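Long-range contacts in protein GH61E (PDB 3EJA), which probably acts as a copper-dependent lytic polysaccharide monooxygenase of family AA9, oxidatively breaking glycosidic bonds in crystalline and amorphous polysaccharides: residues Q73-R78 with R135-G140; E83-W88 with Y131-A136. All coordinates share one frame; numbering follows the deposited sequence.

Contact 1: residues Q73-R78 with R135-G140; sequences QFYMAR and RAEQIG. With SO4 (sulfate ion), chain G.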
ATOM      1  N   GLN A  73      -2.049   0.359  -4.772  1.00 10.90           N
ATOM      2  CA  GLN A  73      -2.914  -0.440  -3.912  1.00 10.95           C
ATOM      3  C   GLN A  73      -2.759   0.004  -2.461  1.00 10.79           C
ATOM      4  O   GLN A  73      -1.679   0.454  -2.064  1.00  9.84           O
ATOM      5  CB  GLN A  73      -2.585  -1.937  -4.065  1.00 11.17           C
ATOM      6  CG  GLN A  73      -2.477  -2.392  -5.542  1.00 11.18           C
ATOM      7  CD  GLN A  73      -2.495  -3.895  -5.718  1.00 12.18           C
ATOM      8  OE1 GLN A  73      -3.313  -4.420  -6.469  1.00 14.38           O
ATOM      9  NE2 GLN A  73      -1.598  -4.600  -5.024  1.00 11.36           N
ATOM     10  N   PHE A  74      -3.844  -0.093  -1.689  1.00 10.62           N
ATOM     11  CA  PHE A  74      -3.796   0.198  -0.249  1.00 10.53           C
ATOM     12  C   PHE A  74      -4.322  -0.992   0.547  1.00 10.44           C
ATOM     13  O   PHE A  74      -5.307  -1.616   0.155  1.00 10.44           O
ATOM     14  CB  PHE A  74      -4.587   1.477   0.098  1.00 10.50           C
ATOM     15  CG  PHE A  74      -3.998   2.727  -0.499  1.00 10.67           C
ATOM     16  CD1 PHE A  74      -2.945   3.387   0.133  1.00  9.89           C
ATOM     17  CD2 PHE A  74      -4.474   3.223  -1.715  1.00 10.56           C
ATOM     18  CE1 PHE A  74      -2.379   4.535  -0.422  1.00 10.18           C
ATOM     19  CE2 PHE A  74      -3.909   4.360  -2.286  1.00 10.64           C
ATOM     20  CZ  PHE A  74      -2.860   5.022  -1.642  1.00 10.89           C
ATOM     21  N   TYR A  75      -3.647  -1.303   1.654  1.00 10.51           N
ATOM     22  CA  TYR A  75      -4.086  -2.353   2.564  1.00 10.71           C
ATOM     23  C   TYR A  75      -4.201  -1.792   3.982  1.00 10.94           C
ATOM     24  O   TYR A  75      -3.608  -0.767   4.303  1.00 11.30           O
ATOM     25  CB  TYR A  75      -3.080  -3.504   2.603  1.00 10.57           C
ATOM     26  CG  TYR A  75      -2.890  -4.325   1.340  1.00 10.41           C
ATOM     27  CD1 TYR A  75      -2.228  -3.798   0.218  1.00 10.41           C
ATOM     28  CD2 TYR A  75      -3.309  -5.650   1.297  1.00 10.53           C
ATOM     29  CE1 TYR A  75      -2.014  -4.584  -0.940  1.00 10.28           C
ATOM     30  CE2 TYR A  75      -3.107  -6.443   0.157  1.00 10.85           C
ATOM     31  CZ  TYR A  75      -2.461  -5.910  -0.949  1.00 10.52           C
ATOM     32  OH  TYR A  75      -2.263  -6.719  -2.043  1.00 11.12           O
ATOM     33  N   MET A  76      -4.964  -2.479   4.825  1.00 11.33           N
ATOM     34  CA  MET A  76      -5.078  -2.134   6.239  1.00 11.75           C
ATOM     35  C   MET A  76      -4.902  -3.374   7.118  1.00 11.68           C
ATOM     36  O   MET A  76      -5.131  -4.495   6.666  1.00 11.31           O
ATOM     37  CB  MET A  76      -6.435  -1.486   6.526  1.00 11.62           C
ATOM     38  CG  MET A  76      -6.626  -0.111   5.881  1.00 12.12           C
ATOM     39  SD  MET A  76      -8.279   0.546   6.161  1.00 12.96           S
ATOM     40  CE  MET A  76      -8.091   1.195   7.839  1.00 13.23           C
ATOM     41  N   ALA A  77      -4.494  -3.150   8.364  1.00 11.96           N
ATOM     42  CA  ALA A  77      -4.394  -4.204   9.375  1.00 12.63           C
ATOM     43  C   ALA A  77      -4.766  -3.637  10.741  1.00 13.19           C
ATOM     44  O   ALA A  77      -4.278  -2.569  11.131  1.00 12.31           O
ATOM     45  CB  ALA A  77      -2.986  -4.793   9.409  1.00 12.50           C
ATOM     46  N   ARG A  78      -5.614  -4.367  11.467  1.00 14.01           N
ATOM     47  CA  ARG A  78      -6.138  -3.911  12.747  1.00 15.25           C
ATOM     48  C   ARG A  78      -5.272  -4.322  13.939  1.00 15.77           C
ATOM     49  O   ARG A  78      -4.982  -5.501  14.128  1.00 15.38           O
ATOM     50  CB  ARG A  78      -7.566  -4.429  12.959  1.00 14.98           C
ATOM     51  CG  ARG A  78      -8.244  -3.769  14.149  1.00 16.47           C
ATOM     52  CD  ARG A  78      -9.689  -4.210  14.298  1.00 18.11           C
ATOM     53  NE  ARG A  78     -10.304  -3.508  15.426  1.00 21.17           N
ATOM     54  CZ  ARG A  78     -10.213  -3.889  16.701  1.00 22.00           C
ATOM     55  NH1 ARG A  78      -9.533  -4.983  17.041  1.00 21.63           N
ATOM     56  NH2 ARG A  78     -10.812  -3.168  17.642  1.00 21.98           N
ATOM     57  N   ARG A 135      -1.243   0.631   4.736  1.00 10.24           N
ATOM     58  CA  ARG A 135      -0.089   0.421   3.874  1.00  9.86           C
ATOM     59  C   ARG A 135      -0.340   1.006   2.487  1.00  9.93           C
ATOM     60  O   ARG A 135      -1.334   0.653   1.836  1.00 10.04           O
ATOM     61  CB  ARG A 135       0.221  -1.080   3.790  1.00  9.85           C
ATOM     62  CG  ARG A 135       1.352  -1.464   2.843  1.00  9.10           C
ATOM     63  CD  ARG A 135       1.513  -2.990   2.799  1.00  9.90           C
ATOM     64  NE  ARG A 135       2.592  -3.396   1.892  1.00  9.62           N
ATOM     65  CZ  ARG A 135       2.429  -3.620   0.588  1.00 10.14           C
ATOM     66  NH1 ARG A 135       1.230  -3.503   0.028  1.00  9.15           N
ATOM     67  NH2 ARG A 135       3.465  -3.972  -0.161  1.00  8.91           N
ATOM     68  N   ALA A 136       0.559   1.898   2.057  1.00  9.72           N
ATOM     69  CA  ALA A 136       0.532   2.482   0.706  1.00 10.06           C
ATOM     70  C   ALA A 136       1.521   1.739  -0.157  1.00 10.11           C
ATOM     71  O   ALA A 136       2.627   1.424   0.290  1.00  9.69           O
ATOM     72  CB  ALA A 136       0.896   3.967   0.737  1.00  9.77           C
ATOM     73  N   GLU A 137       1.115   1.443  -1.390  1.00 10.12           N
ATOM     74  CA  GLU A 137       1.972   0.761  -2.328  1.00 10.48           C
ATOM     75  C   GLU A 137       1.776   1.283  -3.749  1.00 10.35           C
ATOM     76  O   GLU A 137       0.643   1.482  -4.178  1.00 10.31           O
ATOM     77  CB  GLU A 137       1.644  -0.732  -2.277  1.00 10.98           C
ATOM     78  CG  GLU A 137       2.220  -1.578  -3.382  1.00 12.30           C
ATOM     79  CD  GLU A 137       1.699  -2.988  -3.298  1.00 14.50           C
ATOM     80  OE1 GLU A 137       2.379  -3.814  -2.680  1.00 16.76           O
ATOM     81  OE2 GLU A 137       0.594  -3.261  -3.801  1.00 16.06           O
ATOM     82  N   GLN A 138       2.876   1.499  -4.467  1.00 10.12           N
ATOM     83  CA  GLN A 138       2.826   1.598  -5.929  1.00 10.21           C
ATOM     84  C   GLN A 138       3.892   0.670  -6.486  1.00 10.16           C
ATOM     85  O   GLN A 138       4.993   0.594  -5.946  1.00 10.18           O
ATOM     86  CB  GLN A 138       3.016   3.031  -6.437  1.00  9.72           C
ATOM     87  CG  GLN A 138       2.498   3.249  -7.882  1.00  9.85           C
ATOM     88  CD  GLN A 138       3.575   3.135  -8.950  1.00  8.54           C
ATOM     89  OE1 GLN A 138       4.776   3.193  -8.658  1.00  9.01           O
ATOM     90  NE2 GLN A 138       3.142   3.012 -10.218  1.00  9.80           N
ATOM     91  N   ILE A 139       3.534  -0.065  -7.537  1.00 10.01           N
ATOM     92  CA  ILE A 139       4.441  -1.034  -8.143  1.00  9.66           C
ATOM     93  C   ILE A 139       4.870  -0.546  -9.523  1.00  9.79           C
ATOM     94  O   ILE A 139       4.092  -0.613 -10.478  1.00 10.27           O
ATOM     95  CB  ILE A 139       3.787  -2.449  -8.244  1.00  9.76           C
ATOM     96  CG1 ILE A 139       3.078  -2.816  -6.931  1.00  9.18           C
ATOM     97  CG2 ILE A 139       4.836  -3.494  -8.641  1.00  9.18           C
ATOM     98  CD1 ILE A 139       2.250  -4.106  -6.987  1.00  9.63           C
ATOM     99  N   GLY A 140       6.102  -0.051  -9.617  1.00  9.71           N
ATOM    100  CA  GLY A 140       6.681   0.384 -10.894  1.00  9.86           C
ATOM    101  C   GLY A 140       7.012  -0.823 -11.747  1.00  9.74           C
ATOM    102  O   GLY A 140       7.795  -1.692 -11.323  1.00  9.91           O
TER
HETATM  103  S   SO4 G4849      -9.032  -8.164  19.106  1.00 55.83           S
HETATM  104  O1  SO4 G4849      -8.182  -8.472  17.959  1.00 56.05           O
HETATM  105  O2  SO4 G4849      -9.035  -6.727  19.355  1.00 55.36           O
HETATM  106  O3  SO4 G4849     -10.392  -8.611  18.812  1.00 56.26           O
HETATM  107  O4  SO4 G4849      -8.526  -8.858  20.289  1.00 55.77           O

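Contact 2: residues E83-W88 with Y131-A136; sequences EDINSW and YYLLRA. With SO4 (sulfate ion), chain H.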
ATOM      1  N   GLU A  83      -3.330  -4.066  22.456  1.00 32.01           N
ATOM      2  CA  GLU A  83      -2.042  -3.720  21.863  1.00 32.03           C
ATOM      3  C   GLU A  83      -1.896  -2.221  21.619  1.00 30.85           C
ATOM      4  O   GLU A  83      -2.884  -1.505  21.457  1.00 30.87           O
ATOM      5  CB  GLU A  83      -1.857  -4.471  20.548  1.00 32.81           C
ATOM      6  CG  GLU A  83      -0.521  -5.155  20.412  1.00 36.43           C
ATOM      7  CD  GLU A  83      -0.526  -6.553  21.000  1.00 40.74           C
ATOM      8  OE1 GLU A  83      -1.583  -7.224  20.939  1.00 42.21           O
ATOM      9  OE2 GLU A  83       0.530  -6.981  21.521  1.00 42.90           O
ATOM     10  N   ASP A  84      -0.645  -1.766  21.584  1.00 29.19           N
ATOM     11  CA  ASP A  84      -0.308  -0.371  21.329  1.00 27.43           C
ATOM     12  C   ASP A  84       0.117  -0.224  19.867  1.00 25.94           C
ATOM     13  O   ASP A  84       0.994  -0.947  19.394  1.00 25.19           O
ATOM     14  CB  ASP A  84       0.829   0.059  22.258  1.00 27.71           C
ATOM     15  CG  ASP A  84       1.122   1.553  22.200  1.00 28.82           C
ATOM     16  OD1 ASP A  84       0.882   2.205  21.164  1.00 28.14           O
ATOM     17  OD2 ASP A  84       1.630   2.081  23.213  1.00 31.57           O
ATOM     18  N   ILE A  85      -0.514   0.715  19.165  1.00 24.20           N
ATOM     19  CA  ILE A  85      -0.181   1.031  17.767  1.00 23.02           C
ATOM     20  C   ILE A  85       1.322   1.286  17.559  1.00 22.44           C
ATOM     21  O   ILE A  85       1.882   0.901  16.531  1.00 22.13           O
ATOM     22  CB  ILE A  85      -1.045   2.228  17.210  1.00 22.66           C
ATOM     23  CG1 ILE A  85      -0.614   2.653  15.794  1.00 22.42           C
ATOM     24  CG2 ILE A  85      -0.977   3.439  18.121  1.00 22.21           C
ATOM     25  CD1 ILE A  85      -1.236   1.868  14.678  1.00 17.00           C
ATOM     26  N   ASN A  86       1.969   1.917  18.542  1.00 21.60           N
ATOM     27  CA  ASN A  86       3.401   2.231  18.439  1.00 20.97           C
ATOM     28  C   ASN A  86       4.340   1.024  18.456  1.00 20.19           C
ATOM     29  O   ASN A  86       5.475   1.112  17.972  1.00 20.03           O
ATOM     30  CB  ASN A  86       3.816   3.219  19.527  1.00 21.26           C
ATOM     31  CG  ASN A  86       3.164   4.575  19.359  1.00 22.44           C
ATOM     32  OD1 ASN A  86       3.116   5.130  18.259  1.00 22.63           O
ATOM     33  ND2 ASN A  86       2.649   5.115  20.454  1.00 24.07           N
ATOM     34  N   SER A  87       3.882  -0.097  19.005  1.00 19.34           N
ATOM     35  CA  SER A  87       4.728  -1.291  19.068  1.00 18.80           C
ATOM     36  C   SER A  87       4.203  -2.474  18.255  1.00 18.19           C
ATOM     37  O   SER A  87       4.837  -3.526  18.220  1.00 18.60           O
ATOM     38  CB  SER A  87       4.989  -1.705  20.522  1.00 19.20           C
ATOM     39  OG  SER A  87       3.777  -1.972  21.200  1.00 20.11           O
ATOM     40  N   TRP A  88       3.057  -2.294  17.597  1.00 16.79           N
ATOM     41  CA  TRP A  88       2.438  -3.359  16.799  1.00 15.51           C
ATOM     42  C   TRP A  88       2.801  -3.186  15.322  1.00 14.84           C
ATOM     43  O   TRP A  88       2.633  -2.103  14.759  1.00 14.11           O
ATOM     44  CB  TRP A  88       0.919  -3.360  16.988  1.00 15.26           C
ATOM     45  CG  TRP A  88       0.255  -4.595  16.464  1.00 14.93           C
ATOM     46  CD1 TRP A  88       0.171  -5.808  17.092  1.00 15.02           C
ATOM     47  CD2 TRP A  88      -0.405  -4.752  15.200  1.00 14.62           C
ATOM     48  NE1 TRP A  88      -0.508  -6.707  16.301  1.00 14.45           N
ATOM     49  CE2 TRP A  88      -0.878  -6.085  15.137  1.00 14.89           C
ATOM     50  CE3 TRP A  88      -0.658  -3.894  14.122  1.00 14.29           C
ATOM     51  CZ2 TRP A  88      -1.588  -6.580  14.035  1.00 15.13           C
ATOM     52  CZ3 TRP A  88      -1.369  -4.385  13.028  1.00 14.56           C
ATOM     53  CH2 TRP A  88      -1.822  -5.715  12.992  1.00 14.89           C
ATOM     54  N   TYR A 131      -7.464   0.865  16.218  1.00 18.28           N
ATOM     55  CA  TYR A 131      -6.238   1.352  15.591  1.00 17.83           C
ATOM     56  C   TYR A 131      -5.843   0.466  14.423  1.00 16.74           C
ATOM     57  O   TYR A 131      -6.006  -0.752  14.475  1.00 15.87           O
ATOM     58  CB  TYR A 131      -5.101   1.435  16.607  1.00 18.89           C
ATOM     59  CG  TYR A 131      -5.337   2.490  17.661  1.00 20.55           C
ATOM     60  CD1 TYR A 131      -6.095   2.209  18.803  1.00 22.10           C
ATOM     61  CD2 TYR A 131      -4.817   3.773  17.511  1.00 21.01           C
ATOM     62  CE1 TYR A 131      -6.323   3.183  19.767  1.00 22.76           C
ATOM     63  CE2 TYR A 131      -5.036   4.750  18.470  1.00 22.94           C
ATOM     64  CZ  TYR A 131      -5.790   4.447  19.594  1.00 22.59           C
ATOM     65  OH  TYR A 131      -6.009   5.405  20.551  1.00 23.40           O
ATOM     66  N   TYR A 132      -5.335   1.096  13.366  1.00 15.69           N
ATOM     67  CA  TYR A 132      -4.955   0.392  12.143  1.00 14.73           C
ATOM     68  C   TYR A 132      -3.631   0.901  11.580  1.00 14.34           C
ATOM     69  O   TYR A 132      -3.259   2.068  11.769  1.00 14.14           O
ATOM     70  CB  TYR A 132      -6.028   0.574  11.061  1.00 14.66           C
ATOM     71  CG  TYR A 132      -7.307  -0.220  11.237  1.00 14.59           C
ATOM     72  CD1 TYR A 132      -8.327   0.224  12.091  1.00 14.92           C
ATOM     73  CD2 TYR A 132      -7.524  -1.385  10.503  1.00 14.02           C
ATOM     74  CE1 TYR A 132      -9.514  -0.493  12.228  1.00 14.86           C
ATOM     75  CE2 TYR A 132      -8.701  -2.113  10.632  1.00 14.42           C
ATOM     76  CZ  TYR A 132      -9.694  -1.661  11.501  1.00 15.09           C
ATOM     77  OH  TYR A 132     -10.864  -2.373  11.623  1.00 14.89           O
ATOM     78  N   LEU A 133      -2.925   0.013  10.883  1.00 13.22           N
ATOM     79  CA  LEU A 133      -1.870   0.426   9.981  1.00 12.61           C
ATOM     80  C   LEU A 133      -2.477   0.482   8.576  1.00 12.03           C
ATOM     81  O   LEU A 133      -3.248  -0.400   8.193  1.00 11.80           O
ATOM     82  CB  LEU A 133      -0.694  -0.560  10.015  1.00 12.13           C
ATOM     83  CG  LEU A 133       0.154  -0.694  11.287  1.00 11.47           C
ATOM     84  CD1 LEU A 133       1.139  -1.866  11.182  1.00 11.70           C
ATOM     85  CD2 LEU A 133       0.894   0.608  11.602  1.00 11.21           C
ATOM     86  N   LEU A 134      -2.132   1.529   7.835  1.00 11.36           N
ATOM     87  CA  LEU A 134      -2.572   1.695   6.457  1.00 10.95           C
ATOM     88  C   LEU A 134      -1.341   1.673   5.551  1.00 10.66           C
ATOM     89  O   LEU A 134      -0.493   2.573   5.600  1.00 10.94           O
ATOM     90  CB  LEU A 134      -3.357   3.006   6.298  1.00 11.16           C
ATOM     91  CG  LEU A 134      -3.750   3.454   4.879  1.00 10.73           C
ATOM     92  CD1 LEU A 134      -4.726   2.467   4.210  1.00  9.92           C
ATOM     93  CD2 LEU A 134      -4.334   4.866   4.929  1.00 10.89           C
ATOM     94  N   ARG A 135      -1.243   0.631   4.736  1.00 10.24           N
ATOM     95  CA  ARG A 135      -0.089   0.421   3.874  1.00  9.86           C
ATOM     96  C   ARG A 135      -0.340   1.006   2.487  1.00  9.93           C
ATOM     97  O   ARG A 135      -1.334   0.653   1.836  1.00 10.04           O
ATOM     98  CB  ARG A 135       0.221  -1.080   3.790  1.00  9.85           C
ATOM     99  CG  ARG A 135       1.352  -1.464   2.843  1.00  9.10           C
ATOM    100  CD  ARG A 135       1.513  -2.990   2.799  1.00  9.90           C
ATOM    101  NE  ARG A 135       2.592  -3.396   1.892  1.00  9.62           N
ATOM    102  CZ  ARG A 135       2.429  -3.620   0.588  1.00 10.14           C
ATOM    103  NH1 ARG A 135       1.230  -3.503   0.028  1.00  9.15           N
ATOM    104  NH2 ARG A 135       3.465  -3.972  -0.161  1.00  8.91           N
ATOM    105  N   ALA A 136       0.559   1.898   2.057  1.00  9.72           N
ATOM    106  CA  ALA A 136       0.532   2.482   0.706  1.00 10.06           C
ATOM    107  C   ALA A 136       1.521   1.739  -0.157  1.00 10.11           C
ATOM    108  O   ALA A 136       2.627   1.424   0.290  1.00  9.69           O
ATOM    109  CB  ALA A 136       0.896   3.967   0.737  1.00  9.77           C
TER
HETATM  110  S   SO4 H4850       0.261  -9.821  17.292  0.50 28.37           S
HETATM  111  O1  SO4 H4850      -0.008 -11.241  17.518  0.50 27.24           O
HETATM  112  O2  SO4 H4850       0.484  -9.593  15.861  0.50 27.07           O
HETATM  113  O3  SO4 H4850      -0.875  -9.027  17.753  0.50 26.89           O
HETATM  114  O4  SO4 H4850       1.457  -9.419  18.038  0.50 27.30           O

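Contact 1: residues Q73-R78 with R135-G140
Arg135 faces Tyr75 as a hydrogen-bonded pair: Tyr75 N gives to Arg135 O at 3.0 Å, and Arg135 N gives to Tyr75 O at 2.8 Å. Their strands, 130-140 and 72-78, are antiparallel neighbours in the mixed sheet of the fibronectin type III-like beta sandwich, between strands 96-100 and 151-162. The two side chains lie side by side. The arginine chain is extended from CG to NE, with CG anti to the backbone N (chi1 176°), and then bends. NH1 comes to 3.5 Å from Tyr75 CD1, guanidinium and ring planes 79° apart. Phe175 is cation-pi partner of Arg135 and edge-to-face neighbour of the tyrosine ring. Ala136 turns to the other face of the sheet in a non-hydrogen-bonded pair with Phe74, whose CE1 rests 3.5 Å from Ala136 CB. Glu137 returns to the Arg135 face in a hydrogen-bonded pair with Gln73; the bond from Gln73 N to Glu137 O is sound, that from Glu137 N to Gln73 O weak. Their side chains lie alongside, amide and carboxylate 22° apart, and Gln73 NE2 reaches Glu137 OE2 at 2.8 Å. Tyr179 OH is hydrogen-bonded to the same oxygen and to Tyr75 OH. Arg135 NH2 meets Glu137 OE1 at 2.7 Å from above the carboxylate plane, a salt bridge within the strand. Ile139 ends the contact near Gln73, its side chain about 7 Å from that of the metal ligand Tyr153. Both carboxylate oxygens are thus gripped in a buried setting, and the adjacent guanidinium is likely to keep Glu137 ionised.

Contact 2: residues E83-W88 with Y131-A136
Ile85 wedges against the strand by two separate branches. Its CG1 arm is anti to the backbone N (chi1 175°) and carries CD1 inward, to 3.5 Å from Tyr132 O and 3.9 Å from Leu133 CD2; the CG2 methyl, the other branch, lies 3.9 Å from Tyr131 CD2, where the isoleucine and tyrosine side chains cross at about a right angle. Leu133 is likewise divided: CD2 serves Ile85, while CD1 turns to Trp88 and sits 4.0 Å from its CE3, with CZ3 equally near. The indole and the leucine approach obliquely. With CG anti to the backbone N (chi1 -167°), the indole is swung so that its benzene part meets Leu133 and its NE1 edge lies on the far side, NE1 giving an in-plane hydrogen bond of 2.8 Å to O3 of a sulfate ion, probably from the crystallisation liquor. No hydrogen bond crosses the contact, which is apolar packing. The loop is shaped locally instead: Asp84 OD1 accepts from Asn86 N at 2.9 Å in an Asx turn, and Asp84 O accepts from Ser87 N. From outside the loop, Arg17 NH2 hydrogen-bonds to Trp88 O. An alanine in place of Trp88 would probably leave Leu133 CD1 with a gap beside it and strip Val79 and Pro80 of the indole that packs on them. Tyr131 also touches an N-acetylglucosamine residue. In the fold, loop 83-88 belongs to the connection from strand 72-78 to strand 96-100, and it leans on the early part of strand 130-140, which runs between strands 72-78 and 151-162; Trp95, further along that connection, packs on Leu133 as well.

How the contacts relate
Along the chain the segments come in the order 73-78, 83-88, 131-136 and 135-140, so both contacts end on strand 130-140 and share Arg135 and Ala136. Their centres are 13 Å apart. Contact 1 lies at the centre of the molecule, about 1 Å from the centre of the chain, where strands 72-78 and 130-140 are neighbours within one sheet of the beta sandwich; contact 2 lies towards the start of strand 130-140, where a loop packs on it. A probable hydrogen bond from Leu133 N to Ala77 O (2.9 Å) continues the pairing between them, and Arg78 O packs on Trp88 CH2. One strand therefore links the loop-covered end of the sandwich to the end nearer the metal site.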